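Local coordinates for protein putative branched-chain amino acid aminotransferase IlvE (Streptococcus mutans, PDB 4DQN) that probably catalyses the pyridoxal 5'-phosphate-dependent transfer of amino groups between leucine, isoleucine or valine and 2-oxoglutarate, a step in branched-chain amino acid biosynthesis, at residues 168-173 with 210-215; 235-240 with 264-269; 248-253 with 285-290; 252-257 with 268-273; 281-286 with 307-312. All coordinates share one frame; numbering follows the deposited sequence.

All five contacts reach one mixed beta sheet of this class-IV aminotransferase. Interaction 1 comes first along the chain and joins the two strands of one beta-alpha-beta unit; interactions 2 and 4, about 23 and 18 Å away between centres, build a second unit and share A268 and I269 of strand 267-270. Interaction 4 also shares T252 and K253 with interaction 3, their centres about 9 Å apart, which ties the start of helix 251-262 to strand 281-288. The other end of this strand meets a loop in interaction 5, about 17 Å from interaction 3 between centres. Interaction 3 lies nearest the chain's centre, its T289 side chain about 7 Å from that of K188, the predicted cofactor lysine, unmodified here.

Interaction 1 (168-173 with 210-215); sequences TNFLIQ and DVIYLD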
# COMPACT_ATOMS: atom_id res chain seq x y z
N THR A 168 -25.28 13.81 0.17
CA THR A 168 -24.76 13.37 1.46
C THR A 168 -23.66 14.33 1.89
O THR A 168 -23.16 15.12 1.08
CB THR A 168 -24.21 11.92 1.44
OG1 THR A 168 -23.06 11.85 0.58
CG2 THR A 168 -25.27 10.93 0.98
N ASN A 169 -23.26 14.24 3.16
CA ASN A 169 -22.30 15.17 3.71
C ASN A 169 -20.92 14.55 3.85
O ASN A 169 -20.79 13.35 4.10
CB ASN A 169 -22.79 15.69 5.08
CG ASN A 169 -24.16 16.34 5.00
OD1 ASN A 169 -24.43 17.15 4.10
ND2 ASN A 169 -25.05 15.99 5.93
N PHE A 170 -19.88 15.38 3.71
CA PHE A 170 -18.50 14.90 3.74
C PHE A 170 -17.68 15.74 4.68
O PHE A 170 -18.03 16.89 4.96
CB PHE A 170 -17.90 14.95 2.34
CG PHE A 170 -18.51 13.96 1.40
CD1 PHE A 170 -17.95 12.69 1.25
CD2 PHE A 170 -19.65 14.28 0.69
CE1 PHE A 170 -18.52 11.76 0.39
CE2 PHE A 170 -20.23 13.36 -0.18
CZ PHE A 170 -19.66 12.10 -0.33
N LEU A 171 -16.58 15.16 5.16
CA LEU A 171 -15.73 15.79 6.18
C LEU A 171 -14.31 16.05 5.66
O LEU A 171 -13.65 15.14 5.15
CB LEU A 171 -15.65 14.89 7.43
CG LEU A 171 -14.60 15.26 8.49
CD1 LEU A 171 -15.00 16.55 9.19
CD2 LEU A 171 -14.41 14.13 9.51
N ILE A 172 -13.83 17.29 5.77
CA ILE A 172 -12.40 17.55 5.55
C ILE A 172 -11.65 17.39 6.87
O ILE A 172 -11.91 18.14 7.82
CB ILE A 172 -12.17 18.96 5.00
CG1 ILE A 172 -12.88 19.11 3.65
CG2 ILE A 172 -10.68 19.22 4.85
CD1 ILE A 172 -12.83 20.52 3.07
N GLN A 173 -10.74 16.42 6.95
CA GLN A 173 -10.04 16.12 8.20
C GLN A 173 -8.54 16.16 7.94
O GLN A 173 -7.96 15.19 7.45
CB GLN A 173 -10.48 14.75 8.77
CG GLN A 173 -9.91 14.40 10.16
CD GLN A 173 -10.47 15.27 11.27
OE1 GLN A 173 -11.60 15.77 11.18
NE2 GLN A 173 -9.69 15.47 12.33
N ASP A 210 -17.78 10.13 3.89
CA ASP A 210 -16.36 9.90 3.68
C ASP A 210 -15.59 11.18 3.97
O ASP A 210 -16.18 12.21 4.33
CB ASP A 210 -16.10 9.45 2.23
CG ASP A 210 -14.89 8.54 2.11
OD1 ASP A 210 -13.98 8.60 2.98
OD2 ASP A 210 -14.83 7.76 1.14
N VAL A 211 -14.27 11.11 3.83
CA VAL A 211 -13.40 12.26 4.01
C VAL A 211 -13.09 12.89 2.64
O VAL A 211 -12.94 12.17 1.64
CB VAL A 211 -12.10 11.84 4.78
CG1 VAL A 211 -10.90 12.65 4.34
CG2 VAL A 211 -12.31 11.98 6.28
N ILE A 212 -13.06 14.22 2.59
CA ILE A 212 -12.46 14.92 1.44
C ILE A 212 -11.03 15.28 1.84
O ILE A 212 -10.81 15.96 2.85
CB ILE A 212 -13.27 16.18 1.06
CG1 ILE A 212 -14.62 15.77 0.46
CG2 ILE A 212 -12.52 17.02 0.04
CD1 ILE A 212 -15.52 16.97 0.15
N TYR A 213 -10.07 14.80 1.07
CA TYR A 213 -8.66 15.01 1.37
C TYR A 213 -8.16 16.26 0.69
O TYR A 213 -8.57 16.57 -0.42
CB TYR A 213 -7.84 13.81 0.87
CG TYR A 213 -8.19 12.52 1.57
CD1 TYR A 213 -9.14 11.66 1.03
CD2 TYR A 213 -7.57 12.17 2.76
CE1 TYR A 213 -9.47 10.49 1.67
CE2 TYR A 213 -7.89 11.00 3.40
CZ TYR A 213 -8.84 10.16 2.86
OH TYR A 213 -9.15 9.00 3.52
N LEU A 214 -7.25 16.98 1.35
CA LEU A 214 -6.64 18.16 0.74
C LEU A 214 -5.23 17.82 0.28
O LEU A 214 -4.73 16.73 0.59
CB LEU A 214 -6.61 19.34 1.72
CG LEU A 214 -7.93 19.68 2.40
CD1 LEU A 214 -7.83 21.01 3.14
CD2 LEU A 214 -9.06 19.71 1.37
N ASP A 215 -4.60 18.73 -0.46
CA ASP A 215 -3.27 18.46 -1.00
C ASP A 215 -2.30 18.23 0.16
O ASP A 215 -2.29 18.99 1.13
CB ASP A 215 -2.81 19.58 -1.94
CG ASP A 215 -2.47 20.85 -1.20
OD1 ASP A 215 -3.41 21.57 -0.79
OD2 ASP A 215 -1.26 21.14 -1.06
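L171 and V211 pair side by side in two parallel strands, 168-172 and 211-214, the outer members of a beta-alpha-beta crossover whose connecting chain contains helix 190-205. Two backbone bonds stitch them: L171 N gives to D210 O at 3.1 Å, and I212 N gives to L171 O at 2.8 Å.

Packing is closest on the face that carries F170, I172, I212 and L214. I212 CD1 touches F170 CB at 3.8 Å, and the F170 ring, entering obliquely, brings CE1 to 3.8 Å from D210 CB. I172 meets two residues of the partner strand with separate branches. Its CG1, anti to the carbonyl carbon (chi1 -61°), lies 3.9 Å from I212 CB, while CG2 reaches L214 CG at 3.7 Å, the I172 and L214 side chains crossing at about a right angle. I222 and V225 of strand 222-225 and I296 and V299 of strand 292-301 cover this apolar group further.

The L171-V211 face is looser: L171 CD2 and V211 CG2 stand 4.4 Å apart, and V211 continues onto A203 of the crossover helix. The partly exposed Q173 contributes mainly its CB here, while its amide NE2 turns to D175 OD1. D210, also partly exposed, folds its carboxylate back on the chain: OD1 accepts V211 N at 2.7 Å on its anti side, with the donor 26° out of the carboxylate plane.

Interaction 2 (235-240 with 264-269); sequences KDNEFI and FGMKAI
The F239 ring is carried away from the neighbouring strand once its CB has met A268 CB at 4.2 Å. CG lies anti to the backbone N (chi1 -177°), and the ring beyond it meets the F231 ring with the planes about 10° apart, while L256, L257 and A260 of helix 251-262 also pack against the F239 side chain. The other flat group, the E238 carboxylate, is divided between two partners: OE1 bonds to T234 OG1, and OE2 faces K267 NZ at 3.5 Å in a weak salt bridge. E238 and K267 run side by side in the same direction on the outer part of the contact, where K267 is exposed and E238 partly so.

The backbone is held more firmly. F239 N donates to K267 O at 2.8 Å and I269 N donates to F239 O at 2.9 Å, both bonds nearly straight. F239 therefore grips the partner strand through its N-H and its C=O, in the pattern of parallel strands. On the E238 side of the sheet I240 CG1 touches I269 CG1 at 4.1 Å.

M266, just ahead of K267, turns its side chain toward segment 235-240. The chain bends at its last torsion (chi3 73°), placing CE 3.4 Å from N237 O, and V317 of helix 316-329 backs both residues. The parallel pair of strands 238-241 and 267-270, with helix 251-262 in the connection, forms a beta-alpha-beta unit at the edge of the mixed sheet.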
# COMPACT_ATOMS: atom_id res chain seq x y z
N LYS A 235 -21.45 29.71 -10.50
CA LYS A 235 -22.63 30.49 -10.92
C LYS A 235 -22.63 30.80 -12.42
O LYS A 235 -23.68 31.02 -13.02
CB LYS A 235 -22.70 31.82 -10.15
CG LYS A 235 -21.60 32.81 -10.52
CD LYS A 235 -21.87 34.21 -9.99
CE LYS A 235 -20.76 35.18 -10.40
NZ LYS A 235 -20.65 35.32 -11.88
N ASP A 236 -21.44 30.85 -13.02
CA ASP A 236 -21.33 31.10 -14.45
C ASP A 236 -21.28 29.78 -15.22
O ASP A 236 -20.69 29.71 -16.30
CB ASP A 236 -20.08 31.93 -14.74
CG ASP A 236 -20.13 33.28 -14.07
OD1 ASP A 236 -21.25 33.80 -13.85
OD2 ASP A 236 -19.05 33.83 -13.76
N ASN A 237 -21.93 28.77 -14.66
CA ASN A 237 -22.00 27.43 -15.24
C ASN A 237 -20.67 26.91 -15.79
O ASN A 237 -20.60 26.48 -16.94
CB ASN A 237 -23.11 27.34 -16.29
CG ASN A 237 -24.43 26.86 -15.71
OD1 ASN A 237 -25.00 25.88 -16.19
ND2 ASN A 237 -24.90 27.53 -14.66
N GLU A 238 -19.62 26.99 -14.98
CA GLU A 238 -18.36 26.35 -15.34
C GLU A 238 -18.23 25.07 -14.52
O GLU A 238 -18.68 25.01 -13.38
CB GLU A 238 -17.18 27.27 -15.02
CG GLU A 238 -17.27 28.66 -15.61
CD GLU A 238 -16.52 29.66 -14.76
OE1 GLU A 238 -16.73 29.65 -13.53
OE2 GLU A 238 -15.71 30.44 -15.31
N PHE A 239 -17.61 24.05 -15.12
CA PHE A 239 -17.34 22.78 -14.44
C PHE A 239 -15.87 22.79 -14.06
O PHE A 239 -14.99 22.89 -14.93
CB PHE A 239 -17.63 21.63 -15.41
CG PHE A 239 -17.45 20.26 -14.82
CD1 PHE A 239 -16.20 19.65 -14.80
CD2 PHE A 239 -18.54 19.56 -14.33
CE1 PHE A 239 -16.03 18.37 -14.28
CE2 PHE A 239 -18.38 18.28 -13.80
CZ PHE A 239 -17.13 17.69 -13.78
N ILE A 240 -15.58 22.68 -12.76
CA ILE A 240 -14.20 22.69 -12.31
C ILE A 240 -13.88 21.48 -11.43
O ILE A 240 -14.61 21.16 -10.49
CB ILE A 240 -13.85 24.01 -11.56
CG1 ILE A 240 -14.18 25.22 -12.44
CG2 ILE A 240 -12.39 24.02 -11.18
CD1 ILE A 240 -13.86 26.56 -11.79
N PHE A 264 -23.26 20.38 -23.17
CA PHE A 264 -23.91 21.47 -22.45
C PHE A 264 -23.29 22.85 -22.68
O PHE A 264 -23.79 23.85 -22.16
CB PHE A 264 -24.00 21.13 -20.96
CG PHE A 264 -24.86 19.93 -20.68
CD1 PHE A 264 -24.28 18.68 -20.49
CD2 PHE A 264 -26.24 20.05 -20.63
CE1 PHE A 264 -25.08 17.56 -20.24
CE2 PHE A 264 -27.04 18.94 -20.39
CZ PHE A 264 -26.46 17.69 -20.19
N GLY A 265 -22.23 22.90 -23.47
CA GLY A 265 -21.61 24.17 -23.83
C GLY A 265 -20.96 24.88 -22.65
O GLY A 265 -20.80 26.11 -22.67
N MET A 266 -20.58 24.11 -21.63
CA MET A 266 -19.94 24.66 -20.43
C MET A 266 -18.44 24.67 -20.58
O MET A 266 -17.85 23.82 -21.26
CB MET A 266 -20.30 23.84 -19.19
CG MET A 266 -21.79 23.74 -18.88
SD MET A 266 -22.14 22.48 -17.63
CE MET A 266 -21.55 23.28 -16.14
N LYS A 267 -17.80 25.65 -19.94
CA LYS A 267 -16.36 25.63 -19.81
C LYS A 267 -16.08 24.54 -18.80
O LYS A 267 -16.69 24.50 -17.72
CB LYS A 267 -15.86 26.99 -19.31
CG LYS A 267 -14.35 27.05 -19.09
CD LYS A 267 -13.90 28.50 -18.88
CE LYS A 267 -13.29 28.70 -17.49
NZ LYS A 267 -12.84 30.10 -17.28
N ALA A 268 -15.19 23.62 -19.16
CA ALA A 268 -14.91 22.45 -18.35
C ALA A 268 -13.41 22.31 -18.19
O ALA A 268 -12.71 21.95 -19.14
CB ALA A 268 -15.49 21.19 -19.01
N ILE A 269 -12.92 22.56 -16.97
CA ILE A 269 -11.47 22.56 -16.75
C ILE A 269 -11.01 21.83 -15.50
O ILE A 269 -11.74 21.71 -14.51
CB ILE A 269 -10.90 24.00 -16.70
CG1 ILE A 269 -11.46 24.75 -15.49
CG2 ILE A 269 -11.15 24.74 -18.02
CD1 ILE A 269 -10.41 25.63 -14.80

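Interaction 3 (248-253 with 285-290); sequences LPSVTK and GACGTA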
# COMPACT_ATOMS: atom_id res chain seq x y z
N LEU A 248 -5.94 10.47 -8.19
CA LEU A 248 -6.32 9.44 -9.15
C LEU A 248 -7.29 10.02 -10.18
O LEU A 248 -8.38 10.46 -9.82
CB LEU A 248 -7.01 8.26 -8.45
CG LEU A 248 -7.55 7.23 -9.45
CD1 LEU A 248 -6.60 6.06 -9.55
CD2 LEU A 248 -8.95 6.76 -9.07
N PRO A 249 -6.91 10.02 -11.46
CA PRO A 249 -7.80 10.55 -12.49
C PRO A 249 -8.91 9.56 -12.87
O PRO A 249 -8.62 8.54 -13.51
CB PRO A 249 -6.86 10.78 -13.68
CG PRO A 249 -5.66 9.86 -13.44
CD PRO A 249 -5.75 9.31 -12.03
N SER A 250 -10.15 9.83 -12.47
CA SER A 250 -11.24 8.89 -12.74
C SER A 250 -11.76 8.99 -14.18
O SER A 250 -11.74 10.07 -14.79
CB SER A 250 -12.38 9.03 -11.71
OG SER A 250 -13.34 10.01 -12.08
N VAL A 251 -12.19 7.86 -14.72
CA VAL A 251 -12.78 7.83 -16.07
C VAL A 251 -14.06 8.67 -16.06
O VAL A 251 -14.39 9.37 -17.03
CB VAL A 251 -13.08 6.39 -16.49
CG1 VAL A 251 -13.59 6.34 -17.92
CG2 VAL A 251 -11.83 5.53 -16.36
N THR A 252 -14.77 8.62 -14.94
CA THR A 252 -16.01 9.38 -14.79
C THR A 252 -15.75 10.89 -14.88
O THR A 252 -16.49 11.61 -15.56
CB THR A 252 -16.70 9.02 -13.46
OG1 THR A 252 -16.79 7.59 -13.36
CG2 THR A 252 -18.12 9.59 -13.42
N LYS A 253 -14.68 11.36 -14.25
CA LYS A 253 -14.31 12.78 -14.32
C LYS A 253 -14.01 13.25 -15.73
O LYS A 253 -14.49 14.31 -16.16
CB LYS A 253 -13.11 13.09 -13.42
CG LYS A 253 -12.44 14.40 -13.82
CD LYS A 253 -11.21 14.72 -13.00
CE LYS A 253 -9.97 14.00 -13.50
NZ LYS A 253 -8.80 14.35 -12.63
N GLY A 285 -20.17 17.86 -6.26
CA GLY A 285 -20.37 16.44 -6.08
C GLY A 285 -19.09 15.63 -6.17
O GLY A 285 -18.00 16.17 -6.39
N ALA A 286 -19.24 14.33 -5.99
CA ALA A 286 -18.15 13.39 -6.19
C ALA A 286 -18.50 12.54 -7.39
O ALA A 286 -19.67 12.26 -7.63
CB ALA A 286 -17.99 12.51 -4.94
N CYS A 287 -17.50 12.13 -8.17
CA CYS A 287 -17.78 11.28 -9.32
C CYS A 287 -16.82 10.10 -9.40
O CYS A 287 -15.65 10.21 -9.03
CB CYS A 287 -17.78 12.09 -10.61
SG CYS A 287 -16.20 12.84 -11.06
N GLY A 288 -17.33 8.96 -9.86
CA GLY A 288 -16.52 7.76 -9.99
C GLY A 288 -17.38 6.63 -10.53
O GLY A 288 -18.60 6.77 -10.63
N THR A 289 -16.75 5.51 -10.89
CA THR A 289 -17.47 4.36 -11.45
C THR A 289 -18.57 3.83 -10.53
O THR A 289 -19.73 3.67 -10.94
CB THR A 289 -16.51 3.21 -11.76
OG1 THR A 289 -15.59 3.62 -12.79
CG2 THR A 289 -17.29 1.97 -12.22
N ALA A 290 -18.22 3.58 -9.28
CA ALA A 290 -19.17 3.03 -8.33
C ALA A 290 -20.20 4.09 -7.94
O ALA A 290 -21.40 3.82 -7.86
CB ALA A 290 -18.44 2.52 -7.08
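S250 OG caps the helix that begins beside C287: it accepts K253 N at 2.9 Å with an N-H...O angle of 155°, and approaches C287 O to 3.8 Å without a bond between them. S250 is thus the N-cap of helix 251-262. Its OG sits between the backbone N and the carbonyl carbon (chi1 87°), the position from which it can turn back to the first helical turn.

T252 carries most of the contact with strand 281-288. Its methyl CG2 lies 3.8 Å from C287 CB, while OG1 presses on the main chain, 3.0 Å from G288 C. The same OG1 is 3.2 Å from T289 N, but the angle is too poor for a hydrogen bond, so this is close packing of a hydroxyl on a peptide. C287 SG comes in from the strand against the next residue of the helix, 3.8 Å from K253 CA.

N229 of strand 228-234 links both sides: its side chain bonds to L248 O and S250 N, and its backbone pairs with C287. V251 meanwhile packs on M81 and N82 of helix 79-92, which leaves the first turn of helix 251-262 wedged between that helix and the sheet.

Interaction 4 (252-257 with 268-273); sequences TKYSLL and AIEGDV
L257 spreads its two methyl groups over strand 267-270: CD1 lies 3.8 Å from A268 CB, and CD2 rests 3.8 Å from E270 CG, the L257 and E270 side chains crossing at about a right angle. Neither torsion is a usual staggered one (chi1 -118°, chi2 10°), which may reflect strain or disorder at this partly exposed site. A268 CB also lies 3.3 Å from L257 O. The contact packs helix 251-262 against strand 267-270 within the beta-alpha-beta unit that strand 238-241 completes.

E270 turns back toward the helix and offers its two carboxylate oxygens to different residues. OE2 meets the Y254 ring at its edge, in the ring plane, 3.2 Å from CE1; the carboxylate itself is tilted 60° against the ring. OE1 faces K253 NZ at 3.7 Å, a long ion pair. The E270 side chain also touches T241 and L243.

No hydrogen bond crosses between the two segments, so helix and strand are joined by apolar contact and electrostatics. An anionic oxygen at a ring edge would meet the positive rim of the aromatic quadrupole, and with the lysine at a distance the carboxylate is probably stabilised only modestly.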
# COMPACT_ATOMS: atom_id res chain seq x y z
N THR A 252 -14.77 8.62 -14.94
CA THR A 252 -16.01 9.38 -14.79
C THR A 252 -15.75 10.89 -14.88
O THR A 252 -16.49 11.61 -15.56
CB THR A 252 -16.70 9.02 -13.46
OG1 THR A 252 -16.79 7.59 -13.36
CG2 THR A 252 -18.12 9.59 -13.42
N LYS A 253 -14.68 11.36 -14.25
CA LYS A 253 -14.31 12.78 -14.32
C LYS A 253 -14.01 13.25 -15.73
O LYS A 253 -14.49 14.31 -16.16
CB LYS A 253 -13.11 13.09 -13.42
CG LYS A 253 -12.44 14.40 -13.82
CD LYS A 253 -11.21 14.72 -13.00
CE LYS A 253 -9.97 14.00 -13.50
NZ LYS A 253 -8.80 14.35 -12.63
N TYR A 254 -13.23 12.47 -16.48
CA TYR A 254 -12.91 12.86 -17.85
C TYR A 254 -14.16 12.87 -18.70
O TYR A 254 -14.35 13.76 -19.53
CB TYR A 254 -11.84 11.93 -18.44
CG TYR A 254 -10.48 12.21 -17.87
CD1 TYR A 254 -10.06 13.52 -17.65
CD2 TYR A 254 -9.62 11.18 -17.53
CE1 TYR A 254 -8.83 13.80 -17.12
CE2 TYR A 254 -8.37 11.44 -16.99
CZ TYR A 254 -7.98 12.76 -16.79
OH TYR A 254 -6.75 13.05 -16.26
N SER A 255 -15.02 11.87 -18.49
CA SER A 255 -16.30 11.78 -19.20
C SER A 255 -17.20 12.99 -18.91
O SER A 255 -17.84 13.52 -19.82
CB SER A 255 -17.00 10.48 -18.82
OG SER A 255 -16.20 9.37 -19.20
N LEU A 256 -17.25 13.41 -17.65
CA LEU A 256 -18.06 14.56 -17.24
C LEU A 256 -17.51 15.86 -17.81
O LEU A 256 -18.27 16.71 -18.28
CB LEU A 256 -18.17 14.64 -15.71
CG LEU A 256 -19.11 13.59 -15.10
CD1 LEU A 256 -19.16 13.67 -13.59
CD2 LEU A 256 -20.53 13.73 -15.68
N LEU A 257 -16.19 16.00 -17.76
CA LEU A 257 -15.49 17.10 -18.41
C LEU A 257 -15.91 17.21 -19.87
O LEU A 257 -16.23 18.29 -20.38
CB LEU A 257 -13.99 16.81 -18.38
CG LEU A 257 -12.98 17.72 -17.66
CD1 LEU A 257 -13.62 18.78 -16.80
CD2 LEU A 257 -12.02 16.86 -16.84
N ALA A 268 -15.19 23.62 -19.16
CA ALA A 268 -14.91 22.45 -18.35
C ALA A 268 -13.41 22.31 -18.19
O ALA A 268 -12.71 21.95 -19.14
CB ALA A 268 -15.49 21.19 -19.01
N ILE A 269 -12.92 22.56 -16.97
CA ILE A 269 -11.47 22.56 -16.75
C ILE A 269 -11.01 21.83 -15.50
O ILE A 269 -11.74 21.71 -14.51
CB ILE A 269 -10.90 24.00 -16.70
CG1 ILE A 269 -11.46 24.75 -15.49
CG2 ILE A 269 -11.15 24.74 -18.02
CD1 ILE A 269 -10.41 25.63 -14.80
N GLU A 270 -9.78 21.33 -15.58
CA GLU A 270 -9.09 20.81 -14.42
C GLU A 270 -8.26 21.97 -13.88
O GLU A 270 -7.33 22.43 -14.55
CB GLU A 270 -8.18 19.64 -14.82
CG GLU A 270 -8.87 18.50 -15.58
CD GLU A 270 -7.94 17.33 -15.84
OE1 GLU A 270 -7.26 16.88 -14.90
OE2 GLU A 270 -7.87 16.86 -17.00
N GLY A 271 -8.60 22.44 -12.69
CA GLY A 271 -7.87 23.53 -12.07
C GLY A 271 -7.81 23.34 -10.57
O GLY A 271 -8.41 22.40 -10.05
N ASP A 272 -7.11 24.20 -9.86
CA ASP A 272 -7.12 24.01 -8.42
C ASP A 272 -8.40 24.56 -7.79
O ASP A 272 -9.06 25.46 -8.33
CB ASP A 272 -5.83 24.49 -7.74
CG ASP A 272 -5.50 25.92 -8.04
OD1 ASP A 272 -6.45 26.73 -8.15
OD2 ASP A 272 -4.29 26.23 -8.16
N VAL A 273 -8.79 23.94 -6.68
CA VAL A 273 -10.01 24.28 -5.97
C VAL A 273 -9.59 24.55 -4.53
O VAL A 273 -9.19 23.64 -3.82
CB VAL A 273 -11.01 23.10 -6.00
CG1 VAL A 273 -12.24 23.40 -5.13
CG2 VAL A 273 -11.43 22.78 -7.44

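Interaction 5 (281-286 with 307-312); sequences FVEAGA and VFYSET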
# COMPACT_ATOMS: atom_id res chain seq x y z
N PHE A 281 -18.76 27.81 -5.64
CA PHE A 281 -19.54 26.73 -6.24
C PHE A 281 -21.00 26.68 -5.82
O PHE A 281 -21.33 26.59 -4.64
CB PHE A 281 -18.84 25.38 -6.00
CG PHE A 281 -17.46 25.33 -6.56
CD1 PHE A 281 -17.27 25.43 -7.93
CD2 PHE A 281 -16.36 25.21 -5.72
CE1 PHE A 281 -16.00 25.40 -8.48
CE2 PHE A 281 -15.08 25.18 -6.26
CZ PHE A 281 -14.90 25.27 -7.64
N VAL A 282 -21.88 26.72 -6.82
CA VAL A 282 -23.33 26.68 -6.59
C VAL A 282 -23.81 25.23 -6.43
O VAL A 282 -24.82 24.96 -5.77
CB VAL A 282 -24.05 27.43 -7.74
CG1 VAL A 282 -25.42 26.88 -8.00
CG2 VAL A 282 -24.14 28.92 -7.42
N GLU A 283 -23.05 24.30 -7.01
CA GLU A 283 -23.27 22.86 -6.80
C GLU A 283 -21.93 22.15 -6.71
O GLU A 283 -20.94 22.60 -7.29
CB GLU A 283 -24.06 22.25 -7.97
CG GLU A 283 -25.46 22.79 -8.22
CD GLU A 283 -26.09 22.18 -9.47
OE1 GLU A 283 -25.83 20.99 -9.75
OE2 GLU A 283 -26.83 22.89 -10.18
N ALA A 284 -21.91 21.02 -6.01
CA ALA A 284 -20.71 20.20 -5.92
C ALA A 284 -21.07 18.74 -5.80
O ALA A 284 -22.13 18.40 -5.29
CB ALA A 284 -19.86 20.62 -4.73
N GLY A 285 -20.17 17.86 -6.26
CA GLY A 285 -20.37 16.44 -6.08
C GLY A 285 -19.09 15.63 -6.17
O GLY A 285 -18.00 16.17 -6.39
N ALA A 286 -19.24 14.33 -5.99
CA ALA A 286 -18.15 13.39 -6.19
C ALA A 286 -18.50 12.54 -7.39
O ALA A 286 -19.67 12.26 -7.63
CB ALA A 286 -17.99 12.51 -4.94
N VAL A 307 -22.76 24.49 2.84
CA VAL A 307 -23.77 23.88 1.97
C VAL A 307 -23.74 24.59 0.63
O VAL A 307 -23.91 25.80 0.56
CB VAL A 307 -25.18 23.95 2.60
CG1 VAL A 307 -26.24 23.49 1.60
CG2 VAL A 307 -25.25 23.08 3.83
N PHE A 308 -23.48 23.83 -0.43
CA PHE A 308 -23.39 24.41 -1.76
C PHE A 308 -24.77 24.74 -2.31
O PHE A 308 -25.06 25.88 -2.68
CB PHE A 308 -22.66 23.46 -2.72
CG PHE A 308 -21.26 23.15 -2.28
CD1 PHE A 308 -20.21 23.97 -2.65
CD2 PHE A 308 -21.00 22.03 -1.49
CE1 PHE A 308 -18.92 23.69 -2.25
CE2 PHE A 308 -19.71 21.75 -1.07
CZ PHE A 308 -18.66 22.57 -1.45
N TYR A 309 -25.63 23.73 -2.37
CA TYR A 309 -26.93 23.88 -3.00
C TYR A 309 -28.04 23.60 -2.01
O TYR A 309 -28.88 24.46 -1.73
CB TYR A 309 -27.04 22.95 -4.21
CG TYR A 309 -28.34 23.13 -4.96
CD1 TYR A 309 -29.40 22.26 -4.77
CD2 TYR A 309 -28.51 24.20 -5.83
CE1 TYR A 309 -30.59 22.43 -5.43
CE2 TYR A 309 -29.71 24.38 -6.50
CZ TYR A 309 -30.74 23.49 -6.29
OH TYR A 309 -31.93 23.64 -6.95
N SER A 310 -28.04 22.38 -1.47
CA SER A 310 -29.04 21.97 -0.50
C SER A 310 -28.59 20.71 0.22
O SER A 310 -27.79 19.94 -0.31
CB SER A 310 -30.38 21.69 -1.19
OG SER A 310 -31.27 21.08 -0.28
N GLU A 311 -29.10 20.50 1.43
CA GLU A 311 -28.76 19.30 2.18
C GLU A 311 -29.67 18.15 1.79
O GLU A 311 -29.36 16.99 2.07
CB GLU A 311 -28.87 19.54 3.68
CG GLU A 311 -27.74 20.35 4.26
CD GLU A 311 -27.89 20.54 5.75
OE1 GLU A 311 -27.72 19.55 6.49
OE2 GLU A 311 -28.18 21.68 6.17
N THR A 312 -30.78 18.48 1.14
CA THR A 312 -31.79 17.47 0.83
C THR A 312 -32.07 17.31 -0.67
O THR A 312 -32.41 16.22 -1.13
CB THR A 312 -33.11 17.76 1.57
OG1 THR A 312 -34.09 16.79 1.17
CG2 THR A 312 -33.61 19.15 1.23
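V282 O and F308 O approach to 3.2 Å, two acceptors with no hydrogen bond between them, where the loop after strand 304-307 packs on residues 281-284. No hydrogen bond joins the segments here; carbon atoms of two aromatic residues fill the interface instead. Y309 sets its CB 3.4 Å from the same V282 O, which lies near the plane of the Y309 ring at its edge.

F308 does most of the packing. A284 CB stands over the centre of one ring face, 3.6 Å from the centroid and 8° off the normal, a CH-pi contact. At the rim, F281 O lies in the ring plane, 3.5 Å from F308 CD1, and F281 CB is 3.9 Å from that same CD1. The F308 ring also meets H306 edge-to-face, and its side chain touches I296 and V299.

With CG anti to the backbone N (chi1 -176°), Y309 runs side by side with E283, whose CG is 4.1 Å from Y309 CD2. The E283 carboxylate goes on to T318 OG1 and V317 N at the start of helix 316-329. Within the sheet, V282 and E283 both face I233 of strand 228-234, a classic beta bulge, and the chain turns a corner at V282; the loop packs against this part of the strand.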